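Local coordinates for protein N-methyltransferase (Streptoalloteichus sp. ATCC 53650, PDB 5BSZ) that probably transfers a methyl group from S-adenosylmethionine to a sugar nitrogen, acting on a nucleotide-linked trideoxysugar on the way to kedarcidin, at residues 179-191 / 200-212. Residues are numbered along the deposited sequence; the frame is centred on the assembly and turned at random. Where two conformers were deposited one is given.
Sequences HRIGDVSRHEAHY and RHFSQVQDLTLFP. With EDO (1,2-ethanediol), chain C.
Strands 184-191 and 200-209 form an antiparallel hairpin in a four-stranded sheet that a strand of the second subunit extends past 200-205; from Ser185-Leu208 to Tyr191-Phe202, each hydrogen-bonded pair makes two backbone bonds, as with Ser185 N to Leu208 O (2.8 Å). At the non-hydrogen-bonded pair Arg186-Asp207, the guanidinium grips the carboxylate side-on: NE meets OD1 at 2.7 Å and NH2 meets OD2 at 2.8 Å. Both oxygens use syn lone pairs, and the planes lie 5° apart. The arginine runs alongside its partner because CG stands opposite the backbone N (chi1 179°) and the chain bends at chi3; CG packs on Val205 CG1 (3.6 Å). NH1 reaches Asp13 of the fourth subunit. Were Arg186 replaced by alanine, Asp207 would probably lose its charge mate and that Asp13 its salt bridge. Farther along that face, His190 ND1 and His201 NE2 share a hydrogen bond (2.9 Å), and Ser203 CB sits over the His190 ring, 3.7 Å from its centroid. On the opposite face, Ser185 OG lies 2.9 Å from NE2 of the thymidine-contacting His187 and also bonds Trp149. The chemistry thus divides: one face ties subunits together through charge, the other probably helps to orient a pocket histidine.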
ATOM      1  N   HIS A 179     -20.111  -5.681   1.789  1.00 19.81           N
ATOM      2  CA  HIS A 179     -20.527  -7.054   1.976  1.00 21.17           C
ATOM      3  C   HIS A 179     -20.953  -7.287   3.414  1.00 23.92           C
ATOM      4  O   HIS A 179     -20.609  -6.537   4.346  1.00 19.82           O
ATOM      5  CB  HIS A 179     -19.456  -8.076   1.588  1.00 21.15           C
ATOM      6  CG  HIS A 179     -18.280  -8.158   2.507  1.00 20.71           C
ATOM      7  ND1 HIS A 179     -17.235  -7.253   2.464  1.00 20.29           N
ATOM      8  CD2 HIS A 179     -17.936  -9.089   3.421  1.00 18.80           C
ATOM      9  CE1 HIS A 179     -16.345  -7.592   3.363  1.00 16.08           C
ATOM     10  NE2 HIS A 179     -16.765  -8.670   3.992  1.00 18.28           N
ATOM     11  N   ARG A 180     -21.680  -8.376   3.574  1.00 20.24           N
ATOM     12  CA  ARG A 180     -22.334  -8.698   4.817  1.00 19.72           C
ATOM     13  C   ARG A 180     -21.422  -9.633   5.572  1.00 20.07           C
ATOM     14  O   ARG A 180     -20.820 -10.549   4.991  1.00 18.91           O
ATOM     15  CB  ARG A 180     -23.663  -9.363   4.429  1.00 26.76           C
ATOM     16  CG  ARG A 180     -24.488  -9.898   5.579  1.00 26.40           C
ATOM     17  CD  ARG A 180     -25.478 -10.966   5.055  1.00 28.99           C
ATOM     18  NE  ARG A 180     -26.280 -10.534   3.903  1.00 27.16           N
ATOM     19  CZ  ARG A 180     -27.475  -9.947   3.967  1.00 22.10           C
ATOM     20  NH1 ARG A 180     -28.106  -9.620   2.854  1.00 21.63           N
ATOM     21  NH2 ARG A 180     -28.040  -9.712   5.151  1.00 24.93           N
ATOM     22  N   ILE A 181     -21.262  -9.394   6.866  1.00 17.21           N
ATOM     23  CA  ILE A 181     -20.641 -10.337   7.789  1.00 20.78           C
ATOM     24  C   ILE A 181     -21.483 -10.495   9.049  1.00 23.81           C
ATOM     25  O   ILE A 181     -21.633  -9.545   9.848  1.00 21.12           O
ATOM     26  CB  ILE A 181     -19.277  -9.844   8.290  1.00 28.50           C
ATOM     27  CG1 ILE A 181     -18.324  -9.542   7.128  1.00 31.01           C
ATOM     28  CG2 ILE A 181     -18.648 -10.863   9.245  1.00 33.68           C
ATOM     29  CD1 ILE A 181     -17.196  -8.668   7.643  1.00 28.81           C
ATOM     30  N   GLY A 182     -22.032 -11.687   9.261  1.00 23.66           N
ATOM     31  CA  GLY A 182     -22.993 -11.890  10.363  1.00 22.95           C
ATOM     32  C   GLY A 182     -24.092 -10.821  10.262  1.00 22.39           C
ATOM     33  O   GLY A 182     -24.706 -10.693   9.218  1.00 19.05           O
ATOM     34  N   ASP A 183     -24.332 -10.046  11.317  1.00 24.74           N
ATOM     35  CA  ASP A 183     -25.288  -8.933  11.263  1.00 20.94           C
ATOM     36  C   ASP A 183     -24.610  -7.553  11.113  1.00 19.28           C
ATOM     37  O   ASP A 183     -25.142  -6.566  11.589  1.00 18.60           O
ATOM     38  CB  ASP A 183     -26.273  -8.950  12.445  1.00 20.92           C
ATOM     39  CG  ASP A 183     -25.596  -8.613  13.774  1.00 27.83           C
ATOM     40  OD1 ASP A 183     -24.380  -8.832  13.836  1.00 27.06           O
ATOM     41  OD2 ASP A 183     -26.206  -8.141  14.770  1.00 27.15           O
ATOM     42  N   VAL A 184     -23.494  -7.487  10.397  1.00 16.76           N
ATOM     43  CA  VAL A 184     -22.737  -6.279  10.053  1.00 16.62           C
ATOM     44  C   VAL A 184     -22.598  -6.116   8.562  1.00 16.65           C
ATOM     45  O   VAL A 184     -22.466  -7.096   7.829  1.00 17.76           O
ATOM     46  CB  VAL A 184     -21.365  -6.323  10.803  1.00 21.84           C
ATOM     47  CG1 VAL A 184     -20.236  -5.507  10.171  1.00 19.85           C
ATOM     48  CG2 VAL A 184     -21.590  -5.968  12.232  1.00 22.05           C
ATOM     49  N   SER A 185     -22.765  -4.910   8.030  1.00 17.96           N
ATOM     50  CA  SER A 185     -22.329  -4.635   6.654  1.00 14.37           C
ATOM     51  C   SER A 185     -20.956  -3.926   6.739  1.00 17.09           C
ATOM     52  O   SER A 185     -20.726  -3.076   7.593  1.00 14.88           O
ATOM     53  CB  SER A 185     -23.344  -3.822   5.881  1.00 14.21           C
ATOM     54  OG  SER A 185     -23.673  -2.571   6.503  1.00 13.82           O
ATOM     55  N   ARG A 186     -20.013  -4.408   5.948  1.00 17.46           N
ATOM     56  CA  ARG A 186     -18.672  -3.893   5.890  1.00 16.32           C
ATOM     57  C   ARG A 186     -18.451  -3.169   4.598  1.00 16.62           C
ATOM     58  O   ARG A 186     -18.658  -3.709   3.495  1.00 16.66           O
ATOM     59  CB  ARG A 186     -17.670  -5.031   6.029  1.00 18.44           C
ATOM     60  CG  ARG A 186     -16.223  -4.587   5.962  1.00 15.55           C
ATOM     61  CD  ARG A 186     -15.336  -5.608   6.667  1.00 18.70           C
ATOM     62  NE  ARG A 186     -15.513  -5.585   8.125  1.00 16.04           N
ATOM     63  CZ  ARG A 186     -14.874  -6.370   8.962  1.00 14.90           C
ATOM     64  NH1 ARG A 186     -14.003  -7.257   8.500  1.00 17.03           N
ATOM     65  NH2 ARG A 186     -15.017  -6.216  10.258  1.00 14.53           N
ATOM     66  N   HIS A 187     -18.062  -1.915   4.735  1.00 16.63           N
ATOM     67  CA  HIS A 187     -17.985  -0.979   3.611  1.00 16.36           C
ATOM     68  C   HIS A 187     -16.540  -0.593   3.310  1.00 18.68           C
ATOM     69  O   HIS A 187     -15.805  -0.073   4.172  1.00 14.39           O
ATOM     70  CB  HIS A 187     -18.835   0.283   3.944  1.00 18.35           C
ATOM     71  CG  HIS A 187     -20.269  -0.059   4.130  1.00 21.03           C
ATOM     72  ND1 HIS A 187     -21.201   0.070   3.120  1.00 23.14           N
ATOM     73  CD2 HIS A 187     -20.921  -0.607   5.184  1.00 23.83           C
ATOM     74  CE1 HIS A 187     -22.365  -0.388   3.547  1.00 26.83           C
ATOM     75  NE2 HIS A 187     -22.220  -0.813   4.791  1.00 22.55           N
ATOM     76  N   GLU A 188     -16.089  -0.892   2.096  1.00 16.28           N
ATOM     77  CA  GLU A 188     -14.728  -0.480   1.689  1.00 18.46           C
ATOM     78  C   GLU A 188     -14.796   0.641   0.673  1.00 21.76           C
ATOM     79  O   GLU A 188     -15.551   0.527  -0.313  1.00 23.56           O
ATOM     80  CB  GLU A 188     -14.052  -1.618   1.000  1.00 20.75           C
ATOM     81  CG  GLU A 188     -13.714  -2.787   1.832  1.00 22.70           C
ATOM     82  CD  GLU A 188     -13.410  -4.014   0.996  1.00 27.05           C
ATOM     83  OE1 GLU A 188     -14.355  -4.612   0.418  1.00 23.04           O
ATOM     84  OE2 GLU A 188     -12.218  -4.385   0.949  1.00 24.61           O
ATOM     85  N   ALA A 189     -14.049   1.716   0.901  1.00 18.11           N
ATOM     86  CA  ALA A 189     -13.996   2.846  -0.029  1.00 19.44           C
ATOM     87  C   ALA A 189     -12.511   3.116  -0.350  1.00 24.23           C
ATOM     88  O   ALA A 189     -11.707   3.221   0.557  1.00 21.10           O
ATOM     89  CB  ALA A 189     -14.590   4.109   0.609  1.00 18.74           C
ATOM     90  N   HIS A 190     -12.164   3.190  -1.632  1.00 20.88           N
ATOM     91  CA  HIS A 190     -10.811   3.538  -2.075  1.00 19.47           C
ATOM     92  C   HIS A 190     -10.934   4.762  -2.951  1.00 21.75           C
ATOM     93  O   HIS A 190     -11.891   4.905  -3.732  1.00 22.13           O
ATOM     94  CB  HIS A 190     -10.150   2.406  -2.856  1.00 18.84           C
ATOM     95  CG  HIS A 190      -9.782   1.231  -2.017  1.00 21.73           C
ATOM     96  ND1 HIS A 190      -8.472   0.845  -1.796  1.00 20.72           N
ATOM     97  CD2 HIS A 190     -10.556   0.363  -1.319  1.00 20.94           C
ATOM     98  CE1 HIS A 190      -8.462  -0.232  -1.034  1.00 23.58           C
ATOM     99  NE2 HIS A 190      -9.711  -0.539  -0.727  1.00 20.45           N
ATOM    100  N   TYR A 191      -9.984   5.662  -2.770  1.00 18.86           N
ATOM    101  CA  TYR A 191      -9.792   6.816  -3.642  1.00 20.31           C
ATOM    102  C   TYR A 191      -8.387   6.840  -4.267  1.00 23.56           C
ATOM    103  O   TYR A 191      -7.399   6.509  -3.570  1.00 18.33           O
ATOM    104  CB  TYR A 191      -9.884   8.084  -2.818  1.00 24.14           C
ATOM    105  CG  TYR A 191     -11.215   8.377  -2.215  1.00 33.99           C
ATOM    106  CD1 TYR A 191     -11.641   7.733  -1.063  1.00 38.90           C
ATOM    107  CD2 TYR A 191     -12.045   9.330  -2.791  1.00 44.92           C
ATOM    108  CE1 TYR A 191     -12.884   8.020  -0.503  1.00 46.60           C
ATOM    109  CE2 TYR A 191     -13.268   9.643  -2.233  1.00 49.30           C
ATOM    110  CZ  TYR A 191     -13.686   8.976  -1.102  1.00 46.43           C
ATOM    111  OH  TYR A 191     -14.909   9.310  -0.572  1.00 63.69           O
ATOM    112  N   ARG A 200      -1.983  10.062  -4.939  1.00 23.50           N
ATOM    113  CA  ARG A 200      -2.267   9.561  -3.593  1.00 23.06           C
ATOM    114  C   ARG A 200      -3.350   8.520  -3.659  1.00 21.44           C
ATOM    115  O   ARG A 200      -4.188   8.578  -4.553  1.00 21.11           O
ATOM    116  CB  ARG A 200      -2.740  10.688  -2.689  1.00 28.59           C
ATOM    117  CG  ARG A 200      -1.611  11.663  -2.457  1.00 31.44           C
ATOM    118  CD  ARG A 200      -2.088  12.939  -1.793  1.00 40.49           C
ATOM    119  NE  ARG A 200      -0.967  13.767  -1.351  1.00 46.27           N
ATOM    120  CZ  ARG A 200      -0.052  14.338  -2.143  1.00 57.47           C
ATOM    121  NH1 ARG A 200       0.898  15.077  -1.584  1.00 58.14           N
ATOM    122  NH2 ARG A 200      -0.054  14.182  -3.471  1.00 52.47           N
ATOM    123  N   HIS A 201      -3.276   7.538  -2.762  1.00 20.18           N
ATOM    124  CA  HIS A 201      -4.288   6.496  -2.630  1.00 18.92           C
ATOM    125  C   HIS A 201      -4.790   6.531  -1.186  1.00 23.40           C
ATOM    126  O   HIS A 201      -3.986   6.643  -0.246  1.00 19.88           O
ATOM    127  CB  HIS A 201      -3.698   5.144  -2.948  1.00 21.43           C
ATOM    128  CG  HIS A 201      -4.598   3.988  -2.639  1.00 23.17           C
ATOM    129  ND1 HIS A 201      -4.159   2.845  -2.018  1.00 31.58           N
ATOM    130  CD2 HIS A 201      -5.911   3.791  -2.872  1.00 24.49           C
ATOM    131  CE1 HIS A 201      -5.157   1.988  -1.893  1.00 28.71           C
ATOM    132  NE2 HIS A 201      -6.237   2.550  -2.388  1.00 23.75           N
ATOM    133  N   PHE A 202      -6.111   6.507  -1.014  1.00 21.28           N
ATOM    134  CA  PHE A 202      -6.705   6.570   0.312  1.00 20.34           C
ATOM    135  C   PHE A 202      -7.630   5.370   0.421  1.00 21.54           C
ATOM    136  O   PHE A 202      -8.293   5.007  -0.564  1.00 21.44           O
ATOM    137  CB  PHE A 202      -7.567   7.825   0.527  1.00 24.03           C
ATOM    138  CG  PHE A 202      -6.874   9.138   0.312  1.00 31.74           C
ATOM    139  CD1 PHE A 202      -6.481   9.908   1.405  1.00 37.85           C
ATOM    140  CD2 PHE A 202      -6.696   9.663  -0.970  1.00 34.85           C
ATOM    141  CE1 PHE A 202      -5.897  11.163   1.230  1.00 38.93           C
ATOM    142  CE2 PHE A 202      -6.104  10.904  -1.145  1.00 46.18           C
ATOM    143  CZ  PHE A 202      -5.691  11.654  -0.044  1.00 41.72           C
ATOM    144  N   SER A 203      -7.697   4.751   1.600  1.00 18.50           N
ATOM    145  CA  SER A 203      -8.712   3.744   1.789  1.00 20.30           C
ATOM    146  C   SER A 203      -9.283   3.774   3.203  1.00 22.42           C
ATOM    147  O   SER A 203      -8.610   4.225   4.135  1.00 20.81           O
ATOM    148  CB  SER A 203      -8.180   2.394   1.422  1.00 19.06           C
ATOM    149  OG  SER A 203      -7.297   1.974   2.397  1.00 21.20           O
ATOM    150  N   GLN A 204     -10.520   3.305   3.303  1.00 18.57           N
ATOM    151  CA  GLN A 204     -11.233   3.204   4.575  1.00 20.95           C
ATOM    152  C   GLN A 204     -12.158   1.968   4.571  1.00 17.49           C
ATOM    153  O   GLN A 204     -12.778   1.620   3.556  1.00 19.27           O
ATOM    154  CB  GLN A 204     -12.018   4.500   4.788  1.00 21.86           C
ATOM    155  CG  GLN A 204     -12.785   4.512   6.103  1.00 29.57           C
ATOM    156  CD  GLN A 204     -13.424   5.853   6.438  1.00 33.02           C
ATOM    157  OE1 GLN A 204     -14.635   6.012   6.330  1.00 48.24           O
ATOM    158  NE2 GLN A 204     -12.618   6.803   6.859  1.00 42.92           N
ATOM    159  N   VAL A 205     -12.228   1.304   5.712  1.00 18.99           N
ATOM    160  CA  VAL A 205     -13.104   0.180   5.929  1.00 16.10           C
ATOM    161  C   VAL A 205     -13.922   0.501   7.190  1.00 14.06           C
ATOM    162  O   VAL A 205     -13.376   0.833   8.238  1.00 12.87           O
ATOM    163  CB  VAL A 205     -12.384  -1.147   6.133  1.00 17.43           C
ATOM    164  CG1 VAL A 205     -13.407  -2.284   6.144  1.00 20.96           C
ATOM    165  CG2 VAL A 205     -11.399  -1.423   5.038  1.00 22.64           C
ATOM    166  N   GLN A 206     -15.236   0.421   7.051  1.00 14.90           N
ATOM    167  CA  GLN A 206     -16.124   0.741   8.154  0.50 15.62           C
ATOM    168  C   GLN A 206     -17.281  -0.254   8.189  1.00 13.91           C
ATOM    169  O   GLN A 206     -17.806  -0.674   7.154  1.00 13.42           O
ATOM    170  CB  GLN A 206     -16.586   2.206   8.110  0.50 18.52           C
ATOM    171  CG  GLN A 206     -17.878   2.506   7.351  0.50 20.42           C
ATOM    172  CD  GLN A 206     -18.240   3.992   7.265  0.50 24.98           C
ATOM    173  OE1 GLN A 206     -17.702   4.741   6.443  0.50 30.81           O
ATOM    174  NE2 GLN A 206     -19.203   4.409   8.069  0.50 24.63           N
ATOM    175  N   ASP A 207     -17.642  -0.625   9.409  1.00 13.13           N
ATOM    176  CA  ASP A 207     -18.761  -1.522   9.696  1.00 14.18           C
ATOM    177  C   ASP A 207     -19.985  -0.710  10.154  1.00 14.07           C
ATOM    178  O   ASP A 207     -19.847   0.267  10.890  1.00 13.54           O
ATOM    179  CB  ASP A 207     -18.325  -2.481  10.797  1.00 14.48           C
ATOM    180  CG  ASP A 207     -17.330  -3.569  10.337  1.00 15.32           C
ATOM    181  OD1 ASP A 207     -17.261  -3.806   9.137  1.00 14.31           O
ATOM    182  OD2 ASP A 207     -16.725  -4.229  11.219  1.00 14.38           O
ATOM    183  N   LEU A 208     -21.179  -1.168   9.761  1.00 15.41           N
ATOM    184  CA  LEU A 208     -22.448  -0.746  10.318  1.00 13.57           C
ATOM    185  C   LEU A 208     -23.279  -1.968  10.691  1.00 16.55           C
ATOM    186  O   LEU A 208     -23.272  -2.969   9.942  1.00 16.59           O
ATOM    187  CB  LEU A 208     -23.180   0.049   9.243  1.00 13.17           C
ATOM    188  CG  LEU A 208     -22.551   1.389   8.794  1.00 15.89           C
ATOM    189  CD1 LEU A 208     -23.201   1.933   7.553  1.00 18.75           C
ATOM    190  CD2 LEU A 208     -22.625   2.421   9.918  1.00 18.75           C
ATOM    191  N   THR A 209     -23.973  -1.902  11.827  1.00 14.95           N
ATOM    192  CA  THR A 209     -24.804  -3.028  12.255  1.00 15.02           C
ATOM    193  C   THR A 209     -26.130  -3.069  11.476  1.00 14.13           C
ATOM    194  O   THR A 209     -26.748  -2.041  11.261  1.00 12.56           O
ATOM    195  CB  THR A 209     -25.093  -2.919  13.740  1.00 15.24           C
ATOM    196  OG1 THR A 209     -23.843  -2.792  14.361  1.00 15.62           O
ATOM    197  CG2 THR A 209     -25.844  -4.151  14.268  1.00 17.64           C
ATOM    198  N   LEU A 210     -26.573  -4.260  11.072  1.00 12.45           N
ATOM    199  CA  LEU A 210     -27.853  -4.476  10.482  1.00 14.00           C
ATOM    200  C   LEU A 210     -28.880  -4.835  11.556  1.00 18.33           C
ATOM    201  O   LEU A 210     -28.869  -5.969  12.076  1.00 17.95           O
ATOM    202  CB  LEU A 210     -27.740  -5.583   9.417  1.00 16.02           C
ATOM    203  CG  LEU A 210     -26.707  -5.355   8.308  1.00 15.12           C
ATOM    204  CD1 LEU A 210     -26.424  -6.628   7.493  1.00 16.30           C
ATOM    205  CD2 LEU A 210     -27.195  -4.228   7.427  1.00 17.74           C
ATOM    206  N   PHE A 211     -29.667  -3.850  11.992  1.00 17.65           N
ATOM    207  CA  PHE A 211     -30.675  -4.107  13.032  1.00 19.07           C
ATOM    208  C   PHE A 211     -32.022  -4.363  12.413  1.00 16.08           C
ATOM    209  O   PHE A 211     -32.436  -3.648  11.489  1.00 18.49           O
ATOM    210  CB  PHE A 211     -30.849  -2.931  13.996  1.00 17.94           C
ATOM    211  CG  PHE A 211     -29.648  -2.593  14.803  1.00 16.05           C
ATOM    212  CD1 PHE A 211     -28.902  -1.480  14.513  1.00 19.43           C
ATOM    213  CD2 PHE A 211     -29.313  -3.339  15.923  1.00 15.10           C
ATOM    214  CE1 PHE A 211     -27.801  -1.159  15.287  1.00 17.44           C
ATOM    215  CE2 PHE A 211     -28.242  -3.014  16.708  1.00 16.57           C
ATOM    216  CZ  PHE A 211     -27.480  -1.893  16.414  1.00 15.72           C
ATOM    217  N   PRO A 212     -32.728  -5.405  12.886  1.00 21.40           N
ATOM    218  CA  PRO A 212     -34.090  -5.530  12.368  1.00 19.92           C
ATOM    219  C   PRO A 212     -34.997  -4.408  12.877  1.00 19.17           C
ATOM    220  O   PRO A 212     -34.732  -3.813  13.914  1.00 18.53           O
ATOM    221  CB  PRO A 212     -34.561  -6.897  12.934  1.00 27.09           C
ATOM    222  CG  PRO A 212     -33.602  -7.309  13.989  1.00 27.40           C
ATOM    223  CD  PRO A 212     -32.319  -6.514  13.764  1.00 23.14           C
TER
HETATM  224  C1  EDO C 302     -13.212  -2.671  11.392  0.50 29.32           C
HETATM  225  O1  EDO C 302     -14.465  -2.708  12.118  0.50 22.68           O
HETATM  226  C2  EDO C 302     -12.206  -3.790  11.746  0.50 31.00           C
HETATM  227  O2  EDO C 302     -12.484  -4.557  12.932  0.50 33.43           O
HETATM  228  O   HOH W   1     -28.809  -7.379  14.298  1.00 23.60           O